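Local coordinates for protein N-alpha-acetyltransferase 35, NatC auxiliary subunit (Saccharomyces cerevisiae, PDB 6YGA) that serves as the large auxiliary subunit of the NatC N-terminal acetyltransferase, which acetylates the N-terminal methionine of the L-A virus Gag protein, at residues Trp470-Leu475 with Ser550-Glu555; Lys453-Asp458 with Phe463-Met468; Pro598-Pro601 with Val605-Gln608. All blocks are in the same frame, centred on the assembly; numbering follows the deposited sequence.

Contact 1. Residues Trp470-Leu475 with Ser550-Glu555; sequences WYVYYL and SLCLIE. With EDO (1,2-ethanediol), chain C.
The phenol ring of Y473 lies alongside the branched end of L553, with CD1 of the leucine over one face, 4.2 Å above the ring plane and displaced toward the rim. The other methyl, CD2, meets the ring at CE1, 3.9 Å away. This is side-by-side packing in an antiparallel helical hairpin: the long helices 465-506 and 511-564, which follow one another in the part of the chain classed as NAA35-like TPR repeats, approach with their local axes 8.3 Å apart and crossing at -150°. Ring and isobutyl group run next to each other and point the same way. In each, CG is anti to the backbone N (chi1 171° for Y473, -167° for L553), which swings the group beside its own carbonyl carbon.

The backbones come nearest at C552 and Y473, CA to CA 5.4 Å, and their CB atoms touch at 3.8 Å. The contact is apolar, joining buried V472 and C552 to the partly exposed Y473 and L553. V472 also packs on S451 and L452 of helix 433-456, while L553 reaches F632 of helix 619-653, so the pair is flanked by further helices. S550 OG accepts a hydrogen bond from O1 of a bound ethanediol, probably from the crystallisation liquor. Deeper in, the sulfur SG of C552 rests 3.5 Å from CG1 of V472.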
ATOM      1  N   TRP B 470     -22.653 -12.562  -7.525  1.00 35.89           N
ATOM      2  CA  TRP B 470     -23.414 -13.782  -7.287  1.00 36.40           C
ATOM      3  C   TRP B 470     -22.662 -14.724  -6.359  1.00 37.52           C
ATOM      4  O   TRP B 470     -23.280 -15.430  -5.553  1.00 37.72           O
ATOM      5  CB  TRP B 470     -23.746 -14.487  -8.598  1.00 39.04           C
ATOM      6  CG  TRP B 470     -24.529 -15.738  -8.357  1.00 42.27           C
ATOM      7  CD1 TRP B 470     -25.871 -15.833  -8.137  1.00 43.83           C
ATOM      8  CD2 TRP B 470     -24.013 -17.072  -8.278  1.00 44.73           C
ATOM      9  NE1 TRP B 470     -26.224 -17.144  -7.933  1.00 46.88           N
ATOM     10  CE2 TRP B 470     -25.101 -17.926  -8.016  1.00 45.81           C
ATOM     11  CE3 TRP B 470     -22.736 -17.626  -8.406  1.00 46.33           C
ATOM     12  CZ2 TRP B 470     -24.954 -19.304  -7.886  1.00 48.42           C
ATOM     13  CZ3 TRP B 470     -22.591 -18.994  -8.275  1.00 46.88           C
ATOM     14  CH2 TRP B 470     -23.695 -19.817  -8.018  1.00 48.70           C
ATOM     15  N   TYR B 471     -21.331 -14.752  -6.457  1.00 36.52           N
ATOM     16  CA  TYR B 471     -20.555 -15.579  -5.542  1.00 34.29           C
ATOM     17  C   TYR B 471     -20.702 -15.090  -4.108  1.00 31.93           C
ATOM     18  O   TYR B 471     -20.793 -15.898  -3.178  1.00 36.30           O
ATOM     19  CB  TYR B 471     -19.085 -15.603  -5.964  1.00 33.61           C
ATOM     20  CG  TYR B 471     -18.203 -16.416  -5.046  1.00 32.70           C
ATOM     21  CD1 TYR B 471     -18.391 -17.783  -4.900  1.00 33.52           C
ATOM     22  CD2 TYR B 471     -17.179 -15.816  -4.327  1.00 32.36           C
ATOM     23  CE1 TYR B 471     -17.590 -18.528  -4.061  1.00 33.87           C
ATOM     24  CE2 TYR B 471     -16.369 -16.551  -3.490  1.00 32.78           C
ATOM     25  CZ  TYR B 471     -16.579 -17.907  -3.359  1.00 34.73           C
ATOM     26  OH  TYR B 471     -15.772 -18.642  -2.523  1.00 35.47           O
ATOM     27  N   VAL B 472     -20.750 -13.771  -3.909  1.00 29.86           N
ATOM     28  CA  VAL B 472     -20.910 -13.239  -2.558  1.00 31.05           C
ATOM     29  C   VAL B 472     -22.331 -13.471  -2.062  1.00 31.67           C
ATOM     30  O   VAL B 472     -22.551 -13.761  -0.882  1.00 31.07           O
ATOM     31  CB  VAL B 472     -20.517 -11.752  -2.516  1.00 30.20           C
ATOM     32  CG1 VAL B 472     -20.780 -11.166  -1.134  1.00 26.72           C
ATOM     33  CG2 VAL B 472     -19.055 -11.601  -2.877  1.00 28.06           C
ATOM     34  N   TYR B 473     -23.316 -13.355  -2.955  1.00 33.54           N
ATOM     35  CA  TYR B 473     -24.671 -13.778  -2.618  1.00 33.94           C
ATOM     36  C   TYR B 473     -24.686 -15.241  -2.190  1.00 34.77           C
ATOM     37  O   TYR B 473     -25.274 -15.596  -1.162  1.00 33.81           O
ATOM     38  CB  TYR B 473     -25.594 -13.554  -3.815  1.00 36.93           C
ATOM     39  CG  TYR B 473     -26.966 -14.161  -3.656  1.00 40.70           C
ATOM     40  CD1 TYR B 473     -27.958 -13.503  -2.943  1.00 44.37           C
ATOM     41  CD2 TYR B 473     -27.271 -15.389  -4.224  1.00 43.67           C
ATOM     42  CE1 TYR B 473     -29.217 -14.055  -2.797  1.00 47.81           C
ATOM     43  CE2 TYR B 473     -28.525 -15.950  -4.083  1.00 46.30           C
ATOM     44  CZ  TYR B 473     -29.495 -15.277  -3.369  1.00 48.69           C
ATOM     45  OH  TYR B 473     -30.746 -15.826  -3.224  1.00 53.26           O
ATOM     46  N   TYR B 474     -24.027 -16.100  -2.968  1.00 34.84           N
ATOM     47  CA  TYR B 474     -23.906 -17.510  -2.616  1.00 35.43           C
ATOM     48  C   TYR B 474     -23.239 -17.683  -1.252  1.00 36.07           C
ATOM     49  O   TYR B 474     -23.715 -18.455  -0.413  1.00 34.16           O
ATOM     50  CB  TYR B 474     -23.127 -18.231  -3.717  1.00 37.52           C
ATOM     51  CG  TYR B 474     -22.607 -19.603  -3.365  1.00 35.71           C
ATOM     52  CD1 TYR B 474     -23.417 -20.727  -3.481  1.00 36.19           C
ATOM     53  CD2 TYR B 474     -21.295 -19.776  -2.947  1.00 34.55           C
ATOM     54  CE1 TYR B 474     -22.935 -21.987  -3.171  1.00 38.29           C
ATOM     55  CE2 TYR B 474     -20.804 -21.026  -2.634  1.00 36.33           C
ATOM     56  CZ  TYR B 474     -21.627 -22.129  -2.747  1.00 41.62           C
ATOM     57  OH  TYR B 474     -21.141 -23.376  -2.435  1.00 45.27           O
ATOM     58  N   LEU B 475     -22.143 -16.957  -1.008  1.00 37.03           N
ATOM     59  CA  LEU B 475     -21.492 -17.025   0.299  1.00 37.47           C
ATOM     60  C   LEU B 475     -22.398 -16.491   1.402  1.00 38.27           C
ATOM     61  O   LEU B 475     -22.492 -17.091   2.481  1.00 39.15           O
ATOM     62  CB  LEU B 475     -20.175 -16.248   0.283  1.00 32.86           C
ATOM     63  CG  LEU B 475     -19.021 -16.766  -0.571  1.00 32.93           C
ATOM     64  CD1 LEU B 475     -17.795 -15.894  -0.342  1.00 28.62           C
ATOM     65  CD2 LEU B 475     -18.723 -18.229  -0.265  1.00 32.53           C
ATOM     66  N   SER B 550     -29.157  -9.216  -0.004  1.00 34.78           N
ATOM     67  CA  SER B 550     -30.085  -8.508  -0.879  1.00 35.16           C
ATOM     68  C   SER B 550     -29.349  -7.615  -1.872  1.00 35.81           C
ATOM     69  O   SER B 550     -29.718  -7.560  -3.051  1.00 36.60           O
ATOM     70  CB  SER B 550     -31.062  -7.682  -0.043  1.00 37.36           C
ATOM     71  OG  SER B 550     -31.918  -8.509   0.724  1.00 39.84           O
ATOM     72  N   LEU B 551     -28.313  -6.905  -1.416  1.00 34.17           N
ATOM     73  CA  LEU B 551     -27.609  -5.979  -2.302  1.00 33.42           C
ATOM     74  C   LEU B 551     -26.907  -6.718  -3.436  1.00 35.14           C
ATOM     75  O   LEU B 551     -26.954  -6.279  -4.590  1.00 34.77           O
ATOM     76  CB  LEU B 551     -26.615  -5.138  -1.503  1.00 33.00           C
ATOM     77  CG  LEU B 551     -27.244  -4.079  -0.595  1.00 32.38           C
ATOM     78  CD1 LEU B 551     -26.171  -3.355   0.194  1.00 34.12           C
ATOM     79  CD2 LEU B 551     -28.066  -3.097  -1.414  1.00 33.00           C
ATOM     80  N   CYS B 552     -26.252  -7.842  -3.126  1.00 36.54           N
ATOM     81  CA  CYS B 552     -25.635  -8.658  -4.169  1.00 37.52           C
ATOM     82  C   CYS B 552     -26.667  -9.127  -5.184  1.00 39.91           C
ATOM     83  O   CYS B 552     -26.426  -9.078  -6.396  1.00 40.96           O
ATOM     84  CB  CYS B 552     -24.926  -9.859  -3.546  1.00 36.58           C
ATOM     85  SG  CYS B 552     -23.587  -9.436  -2.424  1.00 39.24           S
ATOM     86  N   LEU B 553     -27.821  -9.596  -4.705  1.00 39.59           N
ATOM     87  CA  LEU B 553     -28.873 -10.037  -5.614  1.00 39.04           C
ATOM     88  C   LEU B 553     -29.341  -8.887  -6.493  1.00 39.14           C
ATOM     89  O   LEU B 553     -29.537  -9.053  -7.702  1.00 41.25           O
ATOM     90  CB  LEU B 553     -30.039 -10.624  -4.820  1.00 38.96           C
ATOM     91  CG  LEU B 553     -31.092 -11.412  -5.601  1.00 42.34           C
ATOM     92  CD1 LEU B 553     -30.420 -12.428  -6.509  1.00 41.62           C
ATOM     93  CD2 LEU B 553     -32.050 -12.110  -4.642  1.00 44.85           C
ATOM     94  N   ILE B 554     -29.523  -7.707  -5.897  1.00 36.97           N
ATOM     95  CA  ILE B 554     -29.910  -6.532  -6.670  1.00 36.60           C
ATOM     96  C   ILE B 554     -28.899  -6.267  -7.777  1.00 37.48           C
ATOM     97  O   ILE B 554     -29.268  -5.955  -8.914  1.00 40.00           O
ATOM     98  CB  ILE B 554     -30.073  -5.320  -5.737  1.00 37.35           C
ATOM     99  CG1 ILE B 554     -31.357  -5.469  -4.919  1.00 37.06           C
ATOM    100  CG2 ILE B 554     -30.059  -4.016  -6.527  1.00 39.31           C
ATOM    101  CD1 ILE B 554     -31.470  -4.497  -3.780  1.00 37.73           C
ATOM    102  N   GLU B 555     -27.608  -6.414  -7.468  1.00 31.92           N
ATOM    103  CA  GLU B 555     -26.579  -6.241  -8.488  1.00 32.07           C
ATOM    104  C   GLU B 555     -26.671  -7.320  -9.562  1.00 35.15           C
ATOM    105  O   GLU B 555     -26.518  -7.031 -10.755  1.00 37.78           O
ATOM    106  CB  GLU B 555     -25.200  -6.247  -7.831  1.00 33.06           C
ATOM    107  CG  GLU B 555     -24.959  -5.092  -6.863  1.00 34.30           C
ATOM    108  CD  GLU B 555     -24.455  -3.834  -7.553  1.00 35.86           C
ATOM    109  OE1 GLU B 555     -24.758  -3.630  -8.749  1.00 36.19           O
ATOM    110  OE2 GLU B 555     -23.743  -3.049  -6.896  1.00 35.32           O
TER
HETATM  111  C1  EDO C 821     -32.764 -11.797  -0.537  1.00 83.50           C
HETATM  112  O1  EDO C 821     -31.980 -11.202   0.504  1.00 82.56           O
HETATM  113  C2  EDO C 821     -34.234 -11.459  -0.314  1.00 84.39           C
HETATM  114  O2  EDO C 821     -35.027 -12.025  -1.362  1.00 85.13           O

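Contact 2. Residues Lys453-Asp458 with Phe463-Met468; sequences KGFDLD and FEAYSM
F455, near the C-terminal end of helix 433-456, sends its ring against the first turn of helix 465-506, where it meets A465 and M468. Two residues earlier, the side chain of K453 reaches along the helix to D456, three residues on, where NZ forms a salt bridge with OD2 at 3.1 Å. The ammonium reaches that oxygen on its anti side, 30° out of the carboxylate plane, and is also bonded to T406.

The F455 ring is carried across by a chi1 of -76°, which sets CG anti to the carbonyl carbon. Its CZ and CE2 atoms both touch CB of M468, a selenomethionine, with CZ at 3.8 Å; the approach is oblique to the ring. The carbonyl O of A465 lies near the ring plane at the edge, 4.1 Å from CZ, and the methyl of A465 is a looser neighbour. Here two successive helices of the region classed as NAA35-like TPR repeats are joined by a short connection, and F469 stacks on the F455 ring while Y460 meets it edge-to-face.

The helix is closed off by a Schellman motif in which D458 takes positive phi, its N weakly bonded to F455 O at 3.2 Å. The end of the segment faces the subunit N-alpha-acetyltransferase 30, whose R140 bonds to the carbonyl of L457 and whose R137 takes that of D458.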
ATOM      1  N   LYS B 453     -14.395  -6.253  -1.083  1.00 36.53           N
ATOM      2  CA  LYS B 453     -13.358  -5.228  -1.053  1.00 35.79           C
ATOM      3  C   LYS B 453     -12.756  -5.004  -2.436  1.00 36.34           C
ATOM      4  O   LYS B 453     -12.264  -3.907  -2.727  1.00 36.20           O
ATOM      5  CB  LYS B 453     -12.283  -5.616  -0.033  1.00 35.70           C
ATOM      6  CG  LYS B 453     -11.124  -4.647   0.062  1.00 37.61           C
ATOM      7  CD  LYS B 453     -11.530  -3.339   0.695  1.00 37.85           C
ATOM      8  CE  LYS B 453     -10.387  -2.347   0.624  1.00 38.09           C
ATOM      9  NZ  LYS B 453     -10.754  -1.043   1.233  1.00 39.98           N
ATOM     10  N   GLY B 454     -12.803  -6.023  -3.301  1.00 34.64           N
ATOM     11  CA  GLY B 454     -12.301  -5.871  -4.658  1.00 35.60           C
ATOM     12  C   GLY B 454     -13.034  -4.813  -5.463  1.00 36.99           C
ATOM     13  O   GLY B 454     -12.443  -4.172  -6.337  1.00 36.91           O
ATOM     14  N   PHE B 455     -14.323  -4.608  -5.180  1.00 37.47           N
ATOM     15  CA  PHE B 455     -15.069  -3.563  -5.876  1.00 42.05           C
ATOM     16  C   PHE B 455     -14.615  -2.177  -5.442  1.00 42.75           C
ATOM     17  O   PHE B 455     -14.603  -1.242  -6.251  1.00 42.61           O
ATOM     18  CB  PHE B 455     -16.571  -3.728  -5.640  1.00 28.08           C
ATOM     19  CG  PHE B 455     -17.189  -4.842  -6.431  1.00 32.78           C
ATOM     20  CD1 PHE B 455     -17.410  -4.705  -7.793  1.00 33.48           C
ATOM     21  CD2 PHE B 455     -17.559  -6.025  -5.813  1.00 30.32           C
ATOM     22  CE1 PHE B 455     -17.982  -5.728  -8.522  1.00 31.12           C
ATOM     23  CE2 PHE B 455     -18.131  -7.049  -6.537  1.00 28.86           C
ATOM     24  CZ  PHE B 455     -18.340  -6.902  -7.895  1.00 30.02           C
ATOM     25  N   ASP B 456     -14.244  -2.021  -4.168  1.00 41.12           N
ATOM     26  CA  ASP B 456     -13.771  -0.725  -3.692  1.00 41.29           C
ATOM     27  C   ASP B 456     -12.443  -0.355  -4.335  1.00 39.19           C
ATOM     28  O   ASP B 456     -12.171   0.828  -4.563  1.00 41.03           O
ATOM     29  CB  ASP B 456     -13.649  -0.742  -2.166  1.00 44.79           C
ATOM     30  CG  ASP B 456     -13.203   0.593  -1.595  1.00 51.46           C
ATOM     31  OD1 ASP B 456     -13.931   1.596  -1.765  1.00 55.70           O
ATOM     32  OD2 ASP B 456     -12.131   0.638  -0.957  1.00 53.20           O
ATOM     33  N   LEU B 457     -11.620  -1.349  -4.650  1.00 38.17           N
ATOM     34  CA  LEU B 457     -10.324  -1.136  -5.276  1.00 38.25           C
ATOM     35  C   LEU B 457     -10.384  -1.203  -6.797  1.00 41.03           C
ATOM     36  O   LEU B 457      -9.345  -1.048  -7.447  1.00 40.87           O
ATOM     37  CB  LEU B 457      -9.317  -2.163  -4.747  1.00 34.84           C
ATOM     38  CG  LEU B 457      -9.130  -2.193  -3.226  1.00 33.54           C
ATOM     39  CD1 LEU B 457      -8.304  -3.392  -2.810  1.00 32.74           C
ATOM     40  CD2 LEU B 457      -8.487  -0.905  -2.719  1.00 35.70           C
ATOM     41  N   ASP B 458     -11.571  -1.426  -7.372  1.00 40.04           N
ATOM     42  CA  ASP B 458     -11.749  -1.508  -8.823  1.00 43.75           C
ATOM     43  C   ASP B 458     -10.924  -2.646  -9.417  1.00 39.55           C
ATOM     44  O   ASP B 458     -10.397  -2.543 -10.526  1.00 41.83           O
ATOM     45  CB  ASP B 458     -11.414  -0.176  -9.505  1.00 50.77           C
ATOM     46  CG  ASP B 458     -12.474   0.881  -9.262  1.00 58.79           C
ATOM     47  OD1 ASP B 458     -13.656   0.608  -9.554  1.00 63.96           O
ATOM     48  OD2 ASP B 458     -12.134   1.976  -8.769  1.00 61.02           O
ATOM     49  N   PHE B 463     -17.547  -6.735 -16.748  1.00 41.82           N
ATOM     50  CA  PHE B 463     -18.076  -8.031 -17.161  1.00 40.99           C
ATOM     51  C   PHE B 463     -17.939  -9.082 -16.067  1.00 39.19           C
ATOM     52  O   PHE B 463     -18.656 -10.088 -16.098  1.00 40.22           O
ATOM     53  CB  PHE B 463     -17.403  -8.503 -18.458  1.00 44.15           C
ATOM     54  CG  PHE B 463     -16.003  -9.036 -18.285  1.00 46.89           C
ATOM     55  CD1 PHE B 463     -15.782 -10.361 -17.933  1.00 47.03           C
ATOM     56  CD2 PHE B 463     -14.908  -8.225 -18.528  1.00 47.85           C
ATOM     57  CE1 PHE B 463     -14.496 -10.853 -17.794  1.00 48.39           C
ATOM     58  CE2 PHE B 463     -13.619  -8.712 -18.394  1.00 46.54           C
ATOM     59  CZ  PHE B 463     -13.414 -10.025 -18.026  1.00 46.27           C
ATOM     60  N   GLU B 464     -17.039  -8.872 -15.108  1.00 37.45           N
ATOM     61  CA  GLU B 464     -16.879  -9.766 -13.970  1.00 35.92           C
ATOM     62  C   GLU B 464     -17.859  -9.473 -12.842  1.00 36.15           C
ATOM     63  O   GLU B 464     -17.844 -10.188 -11.835  1.00 35.48           O
ATOM     64  CB  GLU B 464     -15.451  -9.675 -13.426  1.00 35.06           C
ATOM     65  CG  GLU B 464     -14.368 -10.130 -14.388  1.00 40.18           C
ATOM     66  CD  GLU B 464     -12.970  -9.990 -13.804  1.00 43.72           C
ATOM     67  OE1 GLU B 464     -12.538  -8.845 -13.546  1.00 44.75           O
ATOM     68  OE2 GLU B 464     -12.307 -11.027 -13.593  1.00 44.33           O
ATOM     69  N   ALA B 465     -18.701  -8.446 -12.981  1.00 36.42           N
ATOM     70  CA  ALA B 465     -19.531  -8.014 -11.859  1.00 36.93           C
ATOM     71  C   ALA B 465     -20.516  -9.096 -11.440  1.00 35.44           C
ATOM     72  O   ALA B 465     -20.757  -9.292 -10.243  1.00 34.52           O
ATOM     73  CB  ALA B 465     -20.271  -6.724 -12.213  1.00 36.73           C
ATOM     74  N   TYR B 466     -21.099  -9.806 -12.407  1.00 34.50           N
ATOM     75  CA  TYR B 466     -22.034 -10.872 -12.064  1.00 35.04           C
ATOM     76  C   TYR B 466     -21.345 -11.988 -11.289  1.00 38.76           C
ATOM     77  O   TYR B 466     -21.886 -12.483 -10.295  1.00 40.04           O
ATOM     78  CB  TYR B 466     -22.691 -11.435 -13.322  1.00 37.46           C
ATOM     79  CG  TYR B 466     -23.151 -12.860 -13.136  1.00 39.73           C
ATOM     80  CD1 TYR B 466     -24.300 -13.149 -12.416  1.00 42.45           C
ATOM     81  CD2 TYR B 466     -22.422 -13.918 -13.664  1.00 40.95           C
ATOM     82  CE1 TYR B 466     -24.718 -14.452 -12.232  1.00 45.58           C
ATOM     83  CE2 TYR B 466     -22.828 -15.224 -13.486  1.00 44.54           C
ATOM     84  CZ  TYR B 466     -23.977 -15.486 -12.772  1.00 46.24           C
ATOM     85  OH  TYR B 466     -24.381 -16.788 -12.597  1.00 48.15           O
ATOM     86  N   SER B 467     -20.157 -12.407 -11.733  1.00 41.13           N
ATOM     87  CA  SER B 467     -19.493 -13.542 -11.099  1.00 39.39           C
ATOM     88  C   SER B 467     -19.238 -13.277  -9.622  1.00 39.08           C
ATOM     89  O   SER B 467     -19.534 -14.122  -8.768  1.00 39.11           O
ATOM     90  CB  SER B 467     -18.185 -13.862 -11.822  1.00 39.74           C
ATOM     91  OG  SER B 467     -18.435 -14.437 -13.089  1.00 45.61           O
HETATM   92  N   MSE B 468     -18.702 -12.103  -9.299  1.00 37.10           N
HETATM   93  CA  MSE B 468     -18.358 -11.769  -7.920  0.54 38.30           C
HETATM   94  C   MSE B 468     -19.593 -11.509  -7.056  1.00 37.33           C
HETATM   95  O   MSE B 468     -19.696 -12.014  -5.939  1.00 35.46           O
HETATM   96  CB  MSE B 468     -17.437 -10.553  -7.883  0.54 40.89           C
HETATM   97  CG  MSE B 468     -16.095 -10.775  -8.567  0.54 43.44           C
HETATM   98 SE   MSE B 468     -15.189 -12.389  -7.939  0.54 47.91          SE
HETATM   99  CE  MSE B 468     -15.156 -12.009  -6.027  0.54 46.09           C
TER

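Contact 3. Residues Pro598-Pro601 with Val605-Gln608; sequences PELP and VFQQ
This is a largely apolar, short-range contact, with one carbonyl at a ring edge, between a proline-bearing loop and the helix it leads into: P601, just ahead of helix 603-613, folds back on V605 and F606 of its first turn. The loop residues 598-601 run in a polyproline-II-like conformation.

P601 carries most of the loop side. Its CB touches F606 CE1 at 3.9 Å and lies 4.2 Å from CB of V605, so one atom of the pyrrolidine ring is shared by two consecutive helical residues. The carbonyl O of P601 approaches the F606 ring at its edge, in the ring plane, and comes within 3.4 Å of CE1. An oxygen in that position faces the weakly positive C-H rim, which may make the approach mildly favourable, but it is not a hydrogen bond. L600 adds a weaker touch from the same edge region, with CD1 4.4 Å from CE1. F606 reaches these atoms because its chi1 of -83° turns CG anti to the carbonyl carbon, bringing the ring end back toward the loop although its CB is not aimed there. V605, by contrast, points its CB at the proline and is exposed.

Other parts of the fold pack round the buried F606 ring: H585 and W470 meet it edge-to-face, and F589 meets it at an inclined angle. On the loop side, P598 follows a cis peptide bond and packs on Y440 and L444 of helix 433-456, while P601 and L600 lie against Y474 and Y471 of helix 465-506.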
ATOM      1  N   PRO B 598     -17.712 -23.310   2.291  1.00 42.65           N
ATOM      2  CA  PRO B 598     -18.551 -23.846   1.213  1.00 45.07           C
ATOM      3  C   PRO B 598     -17.763 -24.052  -0.079  1.00 50.19           C
ATOM      4  O   PRO B 598     -16.886 -23.245  -0.384  1.00 54.42           O
ATOM      5  CB  PRO B 598     -19.631 -22.764   1.024  1.00 40.97           C
ATOM      6  CG  PRO B 598     -19.295 -21.655   1.995  1.00 41.21           C
ATOM      7  CD  PRO B 598     -17.883 -21.858   2.437  1.00 41.57           C
ATOM      8  N   GLU B 599     -18.072 -25.112  -0.822  1.00 50.80           N
ATOM      9  CA  GLU B 599     -17.318 -25.413  -2.031  1.00 51.44           C
ATOM     10  C   GLU B 599     -17.464 -24.296  -3.057  1.00 47.26           C
ATOM     11  O   GLU B 599     -18.524 -23.681  -3.193  1.00 45.19           O
ATOM     12  CB  GLU B 599     -17.789 -26.738  -2.635  1.00 56.77           C
ATOM     13  CG  GLU B 599     -19.278 -26.781  -2.935  1.00 60.71           C
ATOM     14  CD  GLU B 599     -19.653 -27.918  -3.863  1.00 67.28           C
ATOM     15  OE1 GLU B 599     -18.760 -28.711  -4.223  1.00 70.39           O
ATOM     16  OE2 GLU B 599     -20.842 -28.018  -4.235  1.00 69.42           O
ATOM     17  N   LEU B 600     -16.387 -24.033  -3.773  1.00 45.96           N
ATOM     18  CA  LEU B 600     -16.437 -23.101  -4.886  1.00 43.25           C
ATOM     19  C   LEU B 600     -17.290 -23.694  -5.999  1.00 44.34           C
ATOM     20  O   LEU B 600     -16.975 -24.788  -6.487  1.00 46.37           O
ATOM     21  CB  LEU B 600     -15.031 -22.807  -5.390  1.00 42.20           C
ATOM     22  CG  LEU B 600     -14.919 -22.047  -6.712  1.00 40.56           C
ATOM     23  CD1 LEU B 600     -15.526 -20.660  -6.591  1.00 37.31           C
ATOM     24  CD2 LEU B 600     -13.463 -21.970  -7.151  1.00 40.06           C
ATOM     25  N   PRO B 601     -18.369 -23.036  -6.419  1.00 43.94           N
ATOM     26  CA  PRO B 601     -19.176 -23.579  -7.517  1.00 43.34           C
ATOM     27  C   PRO B 601     -18.358 -23.723  -8.790  1.00 45.85           C
ATOM     28  O   PRO B 601     -17.477 -22.913  -9.087  1.00 46.40           O
ATOM     29  CB  PRO B 601     -20.292 -22.541  -7.683  1.00 41.87           C
ATOM     30  CG  PRO B 601     -20.380 -21.871  -6.353  1.00 42.40           C
ATOM     31  CD  PRO B 601     -18.969 -21.822  -5.840  1.00 43.10           C
ATOM     32  N   VAL B 605     -21.744 -24.080 -13.192  1.00 43.68           N
ATOM     33  CA  VAL B 605     -22.809 -23.560 -12.336  1.00 44.61           C
ATOM     34  C   VAL B 605     -22.934 -22.050 -12.493  1.00 45.29           C
ATOM     35  O   VAL B 605     -24.046 -21.508 -12.530  1.00 47.09           O
ATOM     36  CB  VAL B 605     -22.560 -23.959 -10.870  1.00 48.39           C
ATOM     37  CG1 VAL B 605     -23.659 -23.410  -9.972  1.00 34.39           C
ATOM     38  CG2 VAL B 605     -22.468 -25.474 -10.740  1.00 49.75           C
ATOM     39  N   PHE B 606     -21.799 -21.347 -12.589  1.00 41.60           N
ATOM     40  CA  PHE B 606     -21.830 -19.910 -12.848  1.00 40.39           C
ATOM     41  C   PHE B 606     -22.572 -19.600 -14.142  1.00 42.40           C
ATOM     42  O   PHE B 606     -23.375 -18.662 -14.198  1.00 42.32           O
ATOM     43  CB  PHE B 606     -20.407 -19.350 -12.916  1.00 41.49           C
ATOM     44  CG  PHE B 606     -19.797 -19.026 -11.573  1.00 41.83           C
ATOM     45  CD1 PHE B 606     -19.107 -19.994 -10.855  1.00 39.82           C
ATOM     46  CD2 PHE B 606     -19.881 -17.743 -11.048  1.00 39.55           C
ATOM     47  CE1 PHE B 606     -18.532 -19.692  -9.627  1.00 38.54           C
ATOM     48  CE2 PHE B 606     -19.308 -17.436  -9.819  1.00 36.70           C
ATOM     49  CZ  PHE B 606     -18.633 -18.412  -9.109  1.00 36.24           C
ATOM     50  N   GLN B 607     -22.311 -20.378 -15.196  1.00 44.00           N
ATOM     51  CA  GLN B 607     -22.942 -20.117 -16.486  1.00 45.54           C
ATOM     52  C   GLN B 607     -24.437 -20.397 -16.436  1.00 46.10           C
ATOM     53  O   GLN B 607     -25.245 -19.603 -16.930  1.00 45.06           O
ATOM     54  CB  GLN B 607     -22.275 -20.958 -17.576  1.00 46.80           C
ATOM     55  CG  GLN B 607     -20.760 -20.853 -17.597  1.00 50.84           C
ATOM     56  CD  GLN B 607     -20.278 -19.422 -17.715  1.00 55.12           C
ATOM     57  OE1 GLN B 607     -20.759 -18.658 -18.554  1.00 54.60           O
ATOM     58  NE2 GLN B 607     -19.325 -19.049 -16.868  1.00 56.89           N
ATOM     59  N   GLN B 608     -24.825 -21.526 -15.837  1.00 47.25           N
ATOM     60  CA  GLN B 608     -26.235 -21.897 -15.807  1.00 47.75           C
ATOM     61  C   GLN B 608     -27.047 -20.918 -14.970  1.00 45.26           C
ATOM     62  O   GLN B 608     -28.165 -20.549 -15.346  1.00 45.03           O
ATOM     63  CB  GLN B 608     -26.390 -23.323 -15.275  1.00 51.32           C
ATOM     64  CG  GLN B 608     -27.828 -23.803 -15.212  1.00 55.62           C
ATOM     65  CD  GLN B 608     -28.494 -23.838 -16.574  1.00 61.60           C
ATOM     66  OE1 GLN B 608     -27.844 -24.078 -17.593  1.00 64.32           O
ATOM     67  NE2 GLN B 608     -29.798 -23.596 -16.599  1.00 63.68           N
TER

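How the contacts relate
The three contacts lie on one side of the chain's centre, in the part classed as NAA35-like TPR repeats, and follow in series: contact 2, then 1, then 3. Contacts 2 and 1, with centres about 11 Å apart, share helix 465-506, which packs near its start on the end of helix 433-456 and a little further along on helix 511-564. Contact 3, centre to centre about 13 Å from contact 1 and 17 Å from contact 2, brings the later loop and the start of helix 603-613 back onto that helix: Y474 OH probably bonds to E599 O, and Y466 OH to F606 O. Helix 465-506 thus ties earlier and later parts together, beside the N-alpha-acetyltransferase 30 interface.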